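Local coordinates for putative uncharacterized protein TCIL3000_10_9440 (Trypanosoma congolense, PDB 5KMX), which is of unknown function but forms the bilobed ectodomain of an insect-stage membrane protein related to T. brucei PSSA-2 and may act as a sensor, at residues 31-36 / 58-63; 66-71 / 89-94; 151-156 / 188-193. All coordinates share one frame; numbering follows the deposited sequence.

Three contacts on one curled, mixed sheet illustrate how chemistry follows place in a fold. Interaction 1 is side-chain packing: a buried phenylalanine reaches past the intervening strand 36-45 to strand 53-63. Interaction 2 has fewer buried residues and is the smallest, with one straight backbone bond and one aliphatic pair joining a hairpin tip to strand 85-100. Interaction 3 buries the most area and is a true strand pairing, with buried side chains at its centre and an exposed end at P192 and R193. Interactions 2 and 3 share a seam, because strands 85-100 and 145-165 are neighbours; interaction 1 meets interaction 2 where N34 packs on D67.

Interaction 1: 31-36 / 58-63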
ATOM      1  N   GLY A  31     -15.518  -6.909 -13.373  1.00 48.26           N
ATOM      2  CA  GLY A  31     -15.140  -8.304 -13.271  1.00 51.04           C
ATOM      3  C   GLY A  31     -15.293  -8.791 -11.849  1.00 48.37           C
ATOM      4  O   GLY A  31     -16.250  -8.427 -11.164  1.00 52.02           O
ATOM      5  N   ARG A  32     -14.346  -9.607 -11.399  1.00 52.65           N
ATOM      6  CA  ARG A  32     -14.400 -10.146 -10.048  1.00 55.82           C
ATOM      7  C   ARG A  32     -13.024 -10.331  -9.418  1.00 52.66           C
ATOM      8  O   ARG A  32     -12.059 -10.702 -10.088  1.00 46.17           O
ATOM      9  CB  ARG A  32     -15.140 -11.483 -10.048  1.00 53.37           C
ATOM     10  CG  ARG A  32     -16.611 -11.368 -10.403  1.00 61.05           C
ATOM     11  CD  ARG A  32     -17.331 -12.695 -10.282  1.00 56.90           C
ATOM     12  NE  ARG A  32     -18.775 -12.532 -10.425  1.00 62.06           N
ATOM     13  CZ  ARG A  32     -19.621 -13.521 -10.695  1.00 64.95           C
ATOM     14  NH1 ARG A  32     -19.174 -14.758 -10.867  1.00 62.97           N
ATOM     15  NH2 ARG A  32     -20.919 -13.272 -10.805  1.00 67.47           N
ATOM     16  N   PHE A  33     -12.955 -10.040  -8.123  1.00 57.77           N
ATOM     17  CA  PHE A  33     -11.841 -10.448  -7.280  1.00 54.56           C
ATOM     18  C   PHE A  33     -12.325 -11.644  -6.471  1.00 52.09           C
ATOM     19  O   PHE A  33     -13.191 -11.495  -5.609  1.00 57.52           O
ATOM     20  CB  PHE A  33     -11.385  -9.309  -6.364  1.00 52.45           C
ATOM     21  CG  PHE A  33     -10.773  -8.148  -7.096  1.00 54.47           C
ATOM     22  CD1 PHE A  33      -9.439  -8.173  -7.468  1.00 53.55           C
ATOM     23  CD2 PHE A  33     -11.530  -7.031  -7.412  1.00 53.83           C
ATOM     24  CE1 PHE A  33      -8.871  -7.107  -8.141  1.00 54.01           C
ATOM     25  CE2 PHE A  33     -10.967  -5.961  -8.084  1.00 51.13           C
ATOM     26  CZ  PHE A  33      -9.635  -6.000  -8.448  1.00 47.57           C
ATOM     27  N   ASN A  34     -11.777 -12.823  -6.756  1.00 55.35           N
ATOM     28  CA  ASN A  34     -12.303 -14.074  -6.213  1.00 52.23           C
ATOM     29  C   ASN A  34     -13.793 -14.217  -6.535  1.00 53.21           C
ATOM     30  O   ASN A  34     -14.160 -14.408  -7.692  1.00 49.88           O
ATOM     31  CB  ASN A  34     -12.066 -14.155  -4.702  1.00 56.02           C
ATOM     32  CG  ASN A  34     -10.622 -14.440  -4.351  1.00 53.71           C
ATOM     33  OD1 ASN A  34      -9.787 -14.659  -5.228  1.00 53.96           O
ATOM     34  ND2 ASN A  34     -10.318 -14.434  -3.058  1.00 46.40           N
ATOM     35  N   THR A  35     -14.641 -14.108  -5.515  1.00 63.16           N
ATOM     36  CA  THR A  35     -16.080 -14.316  -5.662  1.00 55.66           C
ATOM     37  C   THR A  35     -16.812 -12.998  -5.912  1.00 56.44           C
ATOM     38  O   THR A  35     -17.835 -12.959  -6.595  1.00 57.82           O
ATOM     39  CB  THR A  35     -16.658 -15.008  -4.398  1.00 55.27           C
ATOM     40  OG1 THR A  35     -16.582 -16.429  -4.558  1.00 60.47           O
ATOM     41  CG2 THR A  35     -18.111 -14.613  -4.141  1.00 63.94           C
ATOM     42  N   GLU A  36     -16.264 -11.919  -5.365  1.00 61.44           N
ATOM     43  CA  GLU A  36     -16.961 -10.640  -5.300  1.00 61.23           C
ATOM     44  C   GLU A  36     -16.881  -9.857  -6.606  1.00 59.50           C
ATOM     45  O   GLU A  36     -15.848  -9.858  -7.274  1.00 63.27           O
ATOM     46  CB  GLU A  36     -16.382  -9.799  -4.160  1.00 60.42           C
ATOM     47  CG  GLU A  36     -16.199 -10.565  -2.856  1.00 62.73           C
ATOM     48  CD  GLU A  36     -17.510 -11.069  -2.278  1.00 66.05           C
ATOM     49  OE1 GLU A  36     -17.476 -12.006  -1.453  1.00 62.64           O
ATOM     50  OE2 GLU A  36     -18.575 -10.526  -2.645  1.00 67.11           O
ATOM     51  N   THR A  58     -10.334  -0.166  -9.920  1.00 47.65           N
ATOM     52  CA  THR A  58     -11.452  -1.071  -9.681  1.00 51.11           C
ATOM     53  C   THR A  58     -11.185  -1.817  -8.377  1.00 49.27           C
ATOM     54  O   THR A  58     -10.035  -2.125  -8.060  1.00 51.66           O
ATOM     55  CB  THR A  58     -11.647  -2.061 -10.850  1.00 53.07           C
ATOM     56  OG1 THR A  58     -12.854  -2.808 -10.656  1.00 48.29           O
ATOM     57  CG2 THR A  58     -10.467  -3.014 -10.959  1.00 51.76           C
ATOM     58  N   GLU A  59     -12.240  -2.099  -7.617  1.00 50.72           N
ATOM     59  CA  GLU A  59     -12.069  -2.645  -6.273  1.00 57.75           C
ATOM     60  C   GLU A  59     -13.195  -3.571  -5.831  1.00 51.13           C
ATOM     61  O   GLU A  59     -14.248  -3.651  -6.465  1.00 52.02           O
ATOM     62  CB  GLU A  59     -11.932  -1.499  -5.260  1.00 57.31           C
ATOM     63  CG  GLU A  59     -13.157  -0.586  -5.155  1.00 60.97           C
ATOM     64  CD  GLU A  59     -14.288  -1.180  -4.325  1.00 68.81           C
ATOM     65  OE1 GLU A  59     -15.464  -0.955  -4.680  1.00 72.27           O
ATOM     66  OE2 GLU A  59     -14.006  -1.864  -3.318  1.00 65.48           O
ATOM     67  N   ALA A  60     -12.952  -4.260  -4.723  1.00 48.23           N
ATOM     68  CA  ALA A  60     -13.954  -5.093  -4.076  1.00 52.09           C
ATOM     69  C   ALA A  60     -13.531  -5.359  -2.637  1.00 50.67           C
ATOM     70  O   ALA A  60     -12.360  -5.198  -2.288  1.00 48.69           O
ATOM     71  CB  ALA A  60     -14.142  -6.398  -4.830  1.00 55.26           C
ATOM     72  N   THR A  61     -14.489  -5.757  -1.806  1.00 54.85           N
ATOM     73  CA  THR A  61     -14.211  -6.119  -0.421  1.00 53.22           C
ATOM     74  C   THR A  61     -14.252  -7.635  -0.276  1.00 45.88           C
ATOM     75  O   THR A  61     -15.307  -8.249  -0.426  1.00 53.96           O
ATOM     76  CB  THR A  61     -15.220  -5.477   0.551  1.00 50.47           C
ATOM     77  OG1 THR A  61     -15.129  -4.050   0.465  1.00 50.42           O
ATOM     78  CG2 THR A  61     -14.940  -5.909   1.982  1.00 51.90           C
ATOM     79  N   LEU A  62     -13.101  -8.229   0.021  1.00 52.94           N
ATOM     80  CA  LEU A  62     -12.997  -9.678   0.164  1.00 54.38           C
ATOM     81  C   LEU A  62     -13.109 -10.105   1.623  1.00 59.24           C
ATOM     82  O   LEU A  62     -12.324  -9.655   2.459  1.00 61.89           O
ATOM     83  CB  LEU A  62     -11.672 -10.179  -0.417  1.00 62.45           C
ATOM     84  CG  LEU A  62     -11.705 -10.626  -1.880  1.00 64.50           C
ATOM     85  CD1 LEU A  62     -12.240  -9.523  -2.777  1.00 57.17           C
ATOM     86  CD2 LEU A  62     -10.319 -11.069  -2.329  1.00 63.27           C
ATOM     87  N   PRO A  63     -14.084 -10.974   1.938  1.00 61.44           N
ATOM     88  CA  PRO A  63     -14.147 -11.508   3.301  1.00 62.26           C
ATOM     89  C   PRO A  63     -13.108 -12.597   3.522  1.00 58.90           C
ATOM     90  O   PRO A  63     -12.772 -13.313   2.579  1.00 65.71           O
ATOM     91  CB  PRO A  63     -15.564 -12.077   3.388  1.00 67.01           C
ATOM     92  CG  PRO A  63     -15.873 -12.490   1.992  1.00 62.98           C
ATOM     93  CD  PRO A  63     -15.197 -11.472   1.106  1.00 64.95           C
TER
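F33 makes the largest single share of the contact with 58-63, and its side chain can be followed atom by atom along the opposing strand. With CG anti to the carbonyl carbon (chi1 -67°), the side chain sets out toward that strand, and CB already touches L62, with CD1 of L62 3.7 Å from F33 CB. Further out, CD2 of F33 comes within 3.7 Å of A60 CB, the methyl approaching the ring obliquely. CE2 then passes the backbone of E59, 3.9 Å from its CA, and the tip atom CZ ends 4.0 Å from CG2 of T58. The benzyl group thus spans residues 62 back to 58, while V200 and L202 of strand 197-204 and V77 of strand 72-79 also touch it.

Beyond the ring, polar atoms come against carbon, in van der Waals contact and without a hydrogen bond between the segments. L62 directs CD1 at the carbonyl O of F33 and CD2 at the amide of N34, whose ND2 lies 3.4 Å from L62 CD2. That amide is not idle: its ND2 and OD1 bond to T74 O and V76 N. E36, bent at chi2 (-63°), lays CG 3.5 Å from T61 O and meets P63 tip to tip, OE1 standing 3.5 Å from P63 CD.

A type II' turn from F33 to E36 holds these side chains in place, closed by reciprocal backbone bonds between its first and last residues. It joins strands 31-33 and 36-45 as a tight two-residue beta hairpin, and F33 lies on the inner side of a sheet whose strand pairings close on themselves, as in a beta barrel.

Interaction 2: 66-71 / 89-94; sequences KDVTDG and TPLRVK
G71 and L91 are joined by the one backbone hydrogen bond of this contact, which ties the tip of a turn to a break in strand 85-100. L91 N donates its hydrogen to G71 O at 2.8 Å, with an N-H...O angle of 173°, and the donor sits almost straight out from the oxygen (C=O...N angle 161°). The glycine suits the position, since a side chain here would collide with the carbonyl oxygen of D70. T89, two residues before the donor, makes a backbone bond to L73, and L91 itself is bonded through its carbonyl to L155 N, so the backbone of L91 is gripped from both neighbouring elements.

Van der Waals contact makes up the rest. The L91 side chain starts beside the same glycine, with CB and CG each 3.4 Å from G71 O, and runs on toward V68, where it makes the one truly apolar pair. There CD1 of L91 reaches CG1 of V68 at 3.6 Å and its CG2 at 4.1 Å, so that one leucine methyl meets both branches of the valine. The two side chains cross obliquely. L64, L73 and Q194 also touch L91, which is buried although the 66-71 segment is largely at the surface.

Charge enters beside the contact and not across it: D70, whose CB points away from 89-94, forms a salt bridge through OD2 with NH2 of R72.

Together D70 and G71 have the backbone angles of a type I' turn, linking strand 68-69 to strand 72-79 in an antiparallel beta hairpin whose tip docks on strand 85-100 where L91 interrupts its regular extended course.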
ATOM      1  N   LYS A  66     -12.362 -19.101   2.631  1.00 58.19           N
ATOM      2  CA  LYS A  66     -11.525 -20.177   2.116  1.00 58.42           C
ATOM      3  C   LYS A  66     -10.370 -19.630   1.280  1.00 60.96           C
ATOM      4  O   LYS A  66      -9.504 -20.383   0.841  1.00 66.19           O
ATOM      5  CB  LYS A  66     -12.363 -21.150   1.290  1.00 62.79           C
ATOM      6  CG  LYS A  66     -13.450 -21.847   2.092  1.00 72.48           C
ATOM      7  CD  LYS A  66     -14.408 -22.607   1.190  1.00 75.27           C
ATOM      8  CE  LYS A  66     -15.621 -23.107   1.962  1.00 74.10           C
ATOM      9  NZ  LYS A  66     -15.255 -24.053   3.050  1.00 79.29           N
ATOM     10  N   ASP A  67     -10.359 -18.316   1.066  1.00 59.29           N
ATOM     11  CA  ASP A  67      -9.255 -17.670   0.359  1.00 63.69           C
ATOM     12  C   ASP A  67      -8.027 -17.535   1.260  1.00 59.94           C
ATOM     13  O   ASP A  67      -6.959 -17.126   0.803  1.00 55.55           O
ATOM     14  CB  ASP A  67      -9.673 -16.293  -0.174  1.00 55.36           C
ATOM     15  CG  ASP A  67     -10.249 -15.392   0.903  1.00 54.95           C
ATOM     16  OD1 ASP A  67     -10.215 -15.776   2.089  1.00 61.27           O
ATOM     17  OD2 ASP A  67     -10.733 -14.291   0.562  1.00 54.03           O
ATOM     18  N   VAL A  68      -8.187 -17.884   2.535  1.00 62.05           N
ATOM     19  CA  VAL A  68      -7.081 -17.872   3.485  1.00 56.63           C
ATOM     20  C   VAL A  68      -6.585 -19.293   3.739  1.00 61.76           C
ATOM     21  O   VAL A  68      -7.374 -20.196   4.021  1.00 60.99           O
ATOM     22  CB  VAL A  68      -7.488 -17.232   4.823  1.00 56.79           C
ATOM     23  CG1 VAL A  68      -6.338 -17.299   5.821  1.00 64.67           C
ATOM     24  CG2 VAL A  68      -7.920 -15.791   4.611  1.00 49.71           C
ATOM     25  N   THR A  69      -5.272 -19.480   3.645  1.00 58.59           N
ATOM     26  CA  THR A  69      -4.657 -20.770   3.922  1.00 54.93           C
ATOM     27  C   THR A  69      -3.284 -20.581   4.554  1.00 62.28           C
ATOM     28  O   THR A  69      -2.363 -20.066   3.918  1.00 61.20           O
ATOM     29  CB  THR A  69      -4.505 -21.621   2.646  1.00 56.77           C
ATOM     30  OG1 THR A  69      -5.792 -21.865   2.067  1.00 70.64           O
ATOM     31  CG2 THR A  69      -3.836 -22.950   2.965  1.00 57.13           C
ATOM     32  N   ASP A  70      -3.156 -21.006   5.808  1.00 64.48           N
ATOM     33  CA  ASP A  70      -1.883 -20.959   6.519  1.00 63.86           C
ATOM     34  C   ASP A  70      -1.333 -19.532   6.583  1.00 65.63           C
ATOM     35  O   ASP A  70      -0.129 -19.308   6.452  1.00 69.15           O
ATOM     36  CB  ASP A  70      -0.873 -21.900   5.847  1.00 63.02           C
ATOM     37  CG  ASP A  70       0.365 -22.138   6.696  1.00 68.80           C
ATOM     38  OD1 ASP A  70       0.342 -21.808   7.901  1.00 68.17           O
ATOM     39  OD2 ASP A  70       1.363 -22.662   6.155  1.00 73.70           O
ATOM     40  N   GLY A  71      -2.229 -18.569   6.775  1.00 60.11           N
ATOM     41  CA  GLY A  71      -1.837 -17.188   7.001  1.00 58.77           C
ATOM     42  C   GLY A  71      -1.648 -16.353   5.747  1.00 53.81           C
ATOM     43  O   GLY A  71      -1.238 -15.194   5.839  1.00 57.89           O
ATOM     44  N   THR A  89      -0.725 -13.046  -0.676  1.00 43.54           N
ATOM     45  CA  THR A  89      -0.193 -12.052   0.245  1.00 44.66           C
ATOM     46  C   THR A  89      -0.278 -12.558   1.680  1.00 49.90           C
ATOM     47  O   THR A  89      -1.304 -13.104   2.084  1.00 48.03           O
ATOM     48  CB  THR A  89      -0.957 -10.719   0.139  1.00 45.76           C
ATOM     49  OG1 THR A  89      -0.999 -10.291  -1.228  1.00 52.26           O
ATOM     50  CG2 THR A  89      -0.287  -9.646   0.985  1.00 45.01           C
ATOM     51  N   PRO A  90       0.801 -12.382   2.461  1.00 51.59           N
ATOM     52  CA  PRO A  90       0.699 -12.763   3.873  1.00 48.69           C
ATOM     53  C   PRO A  90      -0.242 -11.845   4.643  1.00 52.44           C
ATOM     54  O   PRO A  90      -0.214 -10.630   4.445  1.00 54.27           O
ATOM     55  CB  PRO A  90       2.139 -12.631   4.381  1.00 52.56           C
ATOM     56  CG  PRO A  90       2.793 -11.679   3.447  1.00 47.37           C
ATOM     57  CD  PRO A  90       2.155 -11.915   2.113  1.00 53.98           C
ATOM     58  N   LEU A  91      -1.070 -12.424   5.506  1.00 54.19           N
ATOM     59  CA  LEU A  91      -1.996 -11.641   6.314  1.00 51.49           C
ATOM     60  C   LEU A  91      -1.247 -10.828   7.358  1.00 52.53           C
ATOM     61  O   LEU A  91      -1.711  -9.770   7.778  1.00 53.01           O
ATOM     62  CB  LEU A  91      -3.016 -12.549   7.001  1.00 56.37           C
ATOM     63  CG  LEU A  91      -4.028 -13.252   6.096  1.00 57.77           C
ATOM     64  CD1 LEU A  91      -4.818 -14.273   6.896  1.00 54.62           C
ATOM     65  CD2 LEU A  91      -4.964 -12.249   5.440  1.00 55.69           C
ATOM     66  N   ARG A  92      -0.085 -11.330   7.768  1.00 54.26           N
ATOM     67  CA  ARG A  92       0.703 -10.712   8.827  1.00 59.20           C
ATOM     68  C   ARG A  92       2.132 -10.429   8.372  1.00 54.21           C
ATOM     69  O   ARG A  92       2.781 -11.281   7.767  1.00 53.76           O
ATOM     70  CB  ARG A  92       0.729 -11.615  10.061  1.00 56.00           C
ATOM     71  CG  ARG A  92       1.271 -10.953  11.317  1.00 60.76           C
ATOM     72  CD  ARG A  92       1.714 -11.993  12.331  1.00 52.49           C
ATOM     73  NE  ARG A  92       2.906 -12.700  11.869  1.00 72.01           N
ATOM     74  CZ  ARG A  92       3.391 -13.806  12.422  1.00 75.63           C
ATOM     75  NH1 ARG A  92       2.787 -14.359  13.467  1.00 78.89           N
ATOM     76  NH2 ARG A  92       4.484 -14.367  11.921  1.00 75.02           N
ATOM     77  N   VAL A  93       2.608  -9.223   8.666  1.00 54.50           N
ATOM     78  CA  VAL A  93       4.001  -8.862   8.436  1.00 53.87           C
ATOM     79  C   VAL A  93       4.514  -8.049   9.622  1.00 56.91           C
ATOM     80  O   VAL A  93       3.747  -7.694  10.518  1.00 49.94           O
ATOM     81  CB  VAL A  93       4.182  -8.053   7.132  1.00 51.28           C
ATOM     82  CG1 VAL A  93       3.689  -8.855   5.937  1.00 49.69           C
ATOM     83  CG2 VAL A  93       3.461  -6.714   7.219  1.00 50.90           C
ATOM     84  N   LYS A  94       5.811  -7.754   9.616  1.00 57.89           N
ATOM     85  CA  LYS A  94       6.438  -7.015  10.706  1.00 60.83           C
ATOM     86  C   LYS A  94       6.664  -5.552  10.334  1.00 57.96           C
ATOM     87  O   LYS A  94       6.975  -5.234   9.185  1.00 55.37           O
ATOM     88  CB  LYS A  94       7.767  -7.668  11.092  1.00 61.98           C
ATOM     89  CG  LYS A  94       7.616  -8.996  11.823  1.00 57.72           C
ATOM     90  CD  LYS A  94       7.336  -8.786  13.304  1.00 62.42           C
ATOM     91  CE  LYS A  94       7.163 -10.107  14.034  1.00 65.75           C
ATOM     92  NZ  LYS A  94       7.070  -9.920  15.510  1.00 71.00           N
TER

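Interaction 3: 151-156 / 188-193; sequences QNVYLA and QGYEPR
Y190 and L155 face each other as a non-hydrogen-bonded antiparallel pair, and around them the contact is at its tightest. In L155, CG lies anti to the backbone N (chi1 -171°) and chi2 (67°) then turns CD1 over one face of the Y190 ring, offset toward its rim, in a CH-pi contact 4.1 Å from the ring centroid. V153 crosses Y190 at about a right angle, its CG2 3.5 Å from Y190 CB, while the ring edge is turned to the backbone at Y154 N. At its far end the Y190 hydroxyl is hydrogen-bonded to P90 O, which ties this buried aromatic to the neighbouring strand 85-100.

The backbone is laced just as closely. Y154 N donates to E191 O and E191 N to Y154 O, both at 2.6 Å, and A156 N donates to G189 O at 2.8 Å. These are the rungs of a short antiparallel ladder in which strand 189-191 pairs with the long strand 145-165 of the curled sheet; the segment axes run at 127° to each other, consistent with a pairing of only a few residues. The backbone of Y190 also bonds to a bound peptide, which packs on E191 and P192.

Close contacts continue on the face opposite Y190 and L155. E191 brings its carboxylate carbon against A156, CD being 3.4 Å from A156 CB. The Y154 ring presents its edge to the loop that follows the strand, CE1 lying 3.1 Å from P192 O.

Toward solvent, along that loop, the fit slackens. The P192 ring merely brushes Q151, whose NE2 is 4.2 Å from P192 CG and whose OE1 is taken by R95. R193, exposed, points its CB away from strand 145-165.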
ATOM      1  N   GLN A 151       6.753  -4.602  15.328  1.00 57.73           N
ATOM      2  CA  GLN A 151       5.315  -4.633  15.556  1.00 57.82           C
ATOM      3  C   GLN A 151       4.611  -5.544  14.556  1.00 54.29           C
ATOM      4  O   GLN A 151       4.941  -5.549  13.370  1.00 53.02           O
ATOM      5  CB  GLN A 151       4.753  -3.213  15.463  1.00 57.61           C
ATOM      6  CG  GLN A 151       3.378  -3.021  16.071  1.00 59.16           C
ATOM      7  CD  GLN A 151       2.889  -1.592  15.923  1.00 62.55           C
ATOM      8  OE1 GLN A 151       3.657  -0.696  15.575  1.00 63.53           O
ATOM      9  NE2 GLN A 151       1.606  -1.373  16.184  1.00 64.12           N
ATOM     10  N   ASN A 152       3.646  -6.315  15.044  1.00 62.22           N
ATOM     11  CA  ASN A 152       2.804  -7.127  14.175  1.00 53.77           C
ATOM     12  C   ASN A 152       1.675  -6.289  13.589  1.00 57.60           C
ATOM     13  O   ASN A 152       0.903  -5.674  14.325  1.00 58.16           O
ATOM     14  CB  ASN A 152       2.226  -8.320  14.939  1.00 54.96           C
ATOM     15  CG  ASN A 152       3.235  -9.436  15.129  1.00 58.64           C
ATOM     16  OD1 ASN A 152       3.874  -9.881  14.176  1.00 58.35           O
ATOM     17  ND2 ASN A 152       3.382  -9.893  16.367  1.00 62.03           N
ATOM     18  N   VAL A 153       1.596  -6.262  12.262  1.00 55.84           N
ATOM     19  CA  VAL A 153       0.539  -5.542  11.563  1.00 53.78           C
ATOM     20  C   VAL A 153      -0.136  -6.475  10.561  1.00 54.30           C
ATOM     21  O   VAL A 153       0.482  -7.426  10.078  1.00 49.66           O
ATOM     22  CB  VAL A 153       1.082  -4.294  10.843  1.00 47.40           C
ATOM     23  CG1 VAL A 153       1.534  -3.256  11.858  1.00 49.29           C
ATOM     24  CG2 VAL A 153       2.223  -4.663   9.902  1.00 48.88           C
ATOM     25  N   TYR A 154      -1.400  -6.195  10.251  1.00 56.35           N
ATOM     26  CA  TYR A 154      -2.237  -7.143   9.525  1.00 50.38           C
ATOM     27  C   TYR A 154      -2.940  -6.519   8.323  1.00 52.85           C
ATOM     28  O   TYR A 154      -3.380  -5.370   8.372  1.00 54.52           O
ATOM     29  CB  TYR A 154      -3.266  -7.746  10.477  1.00 55.42           C
ATOM     30  CG  TYR A 154      -2.663  -8.190  11.788  1.00 58.64           C
ATOM     31  CD1 TYR A 154      -2.546  -7.307  12.855  1.00 54.72           C
ATOM     32  CD2 TYR A 154      -2.198  -9.486  11.958  1.00 55.58           C
ATOM     33  CE1 TYR A 154      -1.991  -7.705  14.054  1.00 54.29           C
ATOM     34  CE2 TYR A 154      -1.643  -9.894  13.156  1.00 56.43           C
ATOM     35  CZ  TYR A 154      -1.541  -8.998  14.200  1.00 57.39           C
ATOM     36  OH  TYR A 154      -0.990  -9.396  15.397  1.00 56.46           O
ATOM     37  N   LEU A 155      -3.053  -7.303   7.254  1.00 46.51           N
ATOM     38  CA  LEU A 155      -3.528  -6.814   5.962  1.00 52.21           C
ATOM     39  C   LEU A 155      -4.960  -6.289   6.016  1.00 45.67           C
ATOM     40  O   LEU A 155      -5.870  -6.978   6.478  1.00 46.53           O
ATOM     41  CB  LEU A 155      -3.426  -7.929   4.917  1.00 47.21           C
ATOM     42  CG  LEU A 155      -3.682  -7.540   3.459  1.00 40.47           C
ATOM     43  CD1 LEU A 155      -2.596  -6.607   2.942  1.00 47.51           C
ATOM     44  CD2 LEU A 155      -3.782  -8.788   2.593  1.00 47.26           C
ATOM     45  N   ALA A 156      -5.143  -5.063   5.532  1.00 49.85           N
ATOM     46  CA  ALA A 156      -6.453  -4.421   5.491  1.00 49.85           C
ATOM     47  C   ALA A 156      -6.818  -4.033   4.062  1.00 52.32           C
ATOM     48  O   ALA A 156      -7.942  -4.267   3.615  1.00 50.25           O
ATOM     49  CB  ALA A 156      -6.470  -3.195   6.390  1.00 57.91           C
ATOM     50  N   GLN A 188       1.718  -2.959   1.402  1.00 55.06           N
ATOM     51  CA  GLN A 188       0.262  -2.839   1.422  1.00 54.55           C
ATOM     52  C   GLN A 188      -0.223  -2.138   2.688  1.00 51.44           C
ATOM     53  O   GLN A 188       0.569  -1.815   3.575  1.00 56.14           O
ATOM     54  CB  GLN A 188      -0.384  -4.225   1.308  1.00 51.47           C
ATOM     55  CG  GLN A 188       0.206  -5.107   0.207  1.00 52.30           C
ATOM     56  CD  GLN A 188      -0.007  -4.543  -1.187  1.00 52.87           C
ATOM     57  OE1 GLN A 188      -0.768  -3.595  -1.375  1.00 52.19           O
ATOM     58  NE2 GLN A 188       0.665  -5.130  -2.173  1.00 54.19           N
ATOM     59  N   GLY A 189      -1.530  -1.899   2.760  1.00 48.82           N
ATOM     60  CA  GLY A 189      -2.128  -1.267   3.920  1.00 48.19           C
ATOM     61  C   GLY A 189      -2.310  -2.266   5.045  1.00 46.15           C
ATOM     62  O   GLY A 189      -3.251  -3.060   5.029  1.00 52.25           O
ATOM     63  N   TYR A 190      -1.399  -2.230   6.014  1.00 50.62           N
ATOM     64  CA  TYR A 190      -1.456  -3.124   7.168  1.00 50.00           C
ATOM     65  C   TYR A 190      -1.880  -2.368   8.425  1.00 47.22           C
ATOM     66  O   TYR A 190      -1.447  -1.238   8.648  1.00 50.58           O
ATOM     67  CB  TYR A 190      -0.100  -3.797   7.390  1.00 51.65           C
ATOM     68  CG  TYR A 190       0.186  -4.936   6.436  1.00 48.07           C
ATOM     69  CD1 TYR A 190       0.745  -4.703   5.188  1.00 51.29           C
ATOM     70  CD2 TYR A 190      -0.109  -6.246   6.786  1.00 51.00           C
ATOM     71  CE1 TYR A 190       1.004  -5.747   4.315  1.00 44.04           C
ATOM     72  CE2 TYR A 190       0.145  -7.291   5.924  1.00 49.05           C
ATOM     73  CZ  TYR A 190       0.702  -7.039   4.689  1.00 48.60           C
ATOM     74  OH  TYR A 190       0.956  -8.082   3.825  1.00 49.81           O
ATOM     75  N   GLU A 191      -2.719  -3.002   9.243  1.00 60.58           N
ATOM     76  CA  GLU A 191      -3.255  -2.381  10.455  1.00 53.12           C
ATOM     77  C   GLU A 191      -2.826  -3.134  11.718  1.00 53.66           C
ATOM     78  O   GLU A 191      -2.585  -4.341  11.666  1.00 50.05           O
ATOM     79  CB  GLU A 191      -4.784  -2.326  10.391  1.00 60.37           C
ATOM     80  CG  GLU A 191      -5.342  -1.329   9.384  1.00 63.48           C
ATOM     81  CD  GLU A 191      -6.853  -1.401   9.274  1.00 63.91           C
ATOM     82  OE1 GLU A 191      -7.468  -0.395   8.864  1.00 74.20           O
ATOM     83  OE2 GLU A 191      -7.427  -2.465   9.591  1.00 54.11           O
ATOM     84  N   PRO A 192      -2.728  -2.424  12.860  1.00 53.70           N
ATOM     85  CA  PRO A 192      -2.418  -3.088  14.134  1.00 49.76           C
ATOM     86  C   PRO A 192      -3.464  -4.126  14.548  1.00 53.09           C
ATOM     87  O   PRO A 192      -3.127  -5.085  15.243  1.00 56.63           O
ATOM     88  CB  PRO A 192      -2.381  -1.929  15.135  1.00 48.20           C
ATOM     89  CG  PRO A 192      -2.049  -0.736  14.317  1.00 50.66           C
ATOM     90  CD  PRO A 192      -2.715  -0.956  12.995  1.00 48.31           C
ATOM     91  N   ARG A 193      -4.713  -3.923  14.136  1.00 53.58           N
ATOM     92  CA  ARG A 193      -5.789  -4.869  14.420  1.00 49.28           C
ATOM     93  C   ARG A 193      -6.361  -5.414  13.112  1.00 54.79           C
ATOM     94  O   ARG A 193      -6.840  -4.656  12.270  1.00 53.29           O
ATOM     95  CB  ARG A 193      -6.890  -4.204  15.248  1.00 54.63           C
ATOM     96  CG  ARG A 193      -7.887  -5.187  15.846  1.00 60.18           C
ATOM     97  CD  ARG A 193      -9.033  -4.481  16.555  1.00 59.76           C
ATOM     98  NE  ARG A 193      -9.934  -5.430  17.206  1.00 68.05           N
ATOM     99  CZ  ARG A 193     -10.920  -6.079  16.591  1.00 76.36           C
ATOM    100  NH1 ARG A 193     -11.147  -5.890  15.297  1.00 75.57           N
ATOM    101  NH2 ARG A 193     -11.682  -6.924  17.273  1.00 77.69           N
TER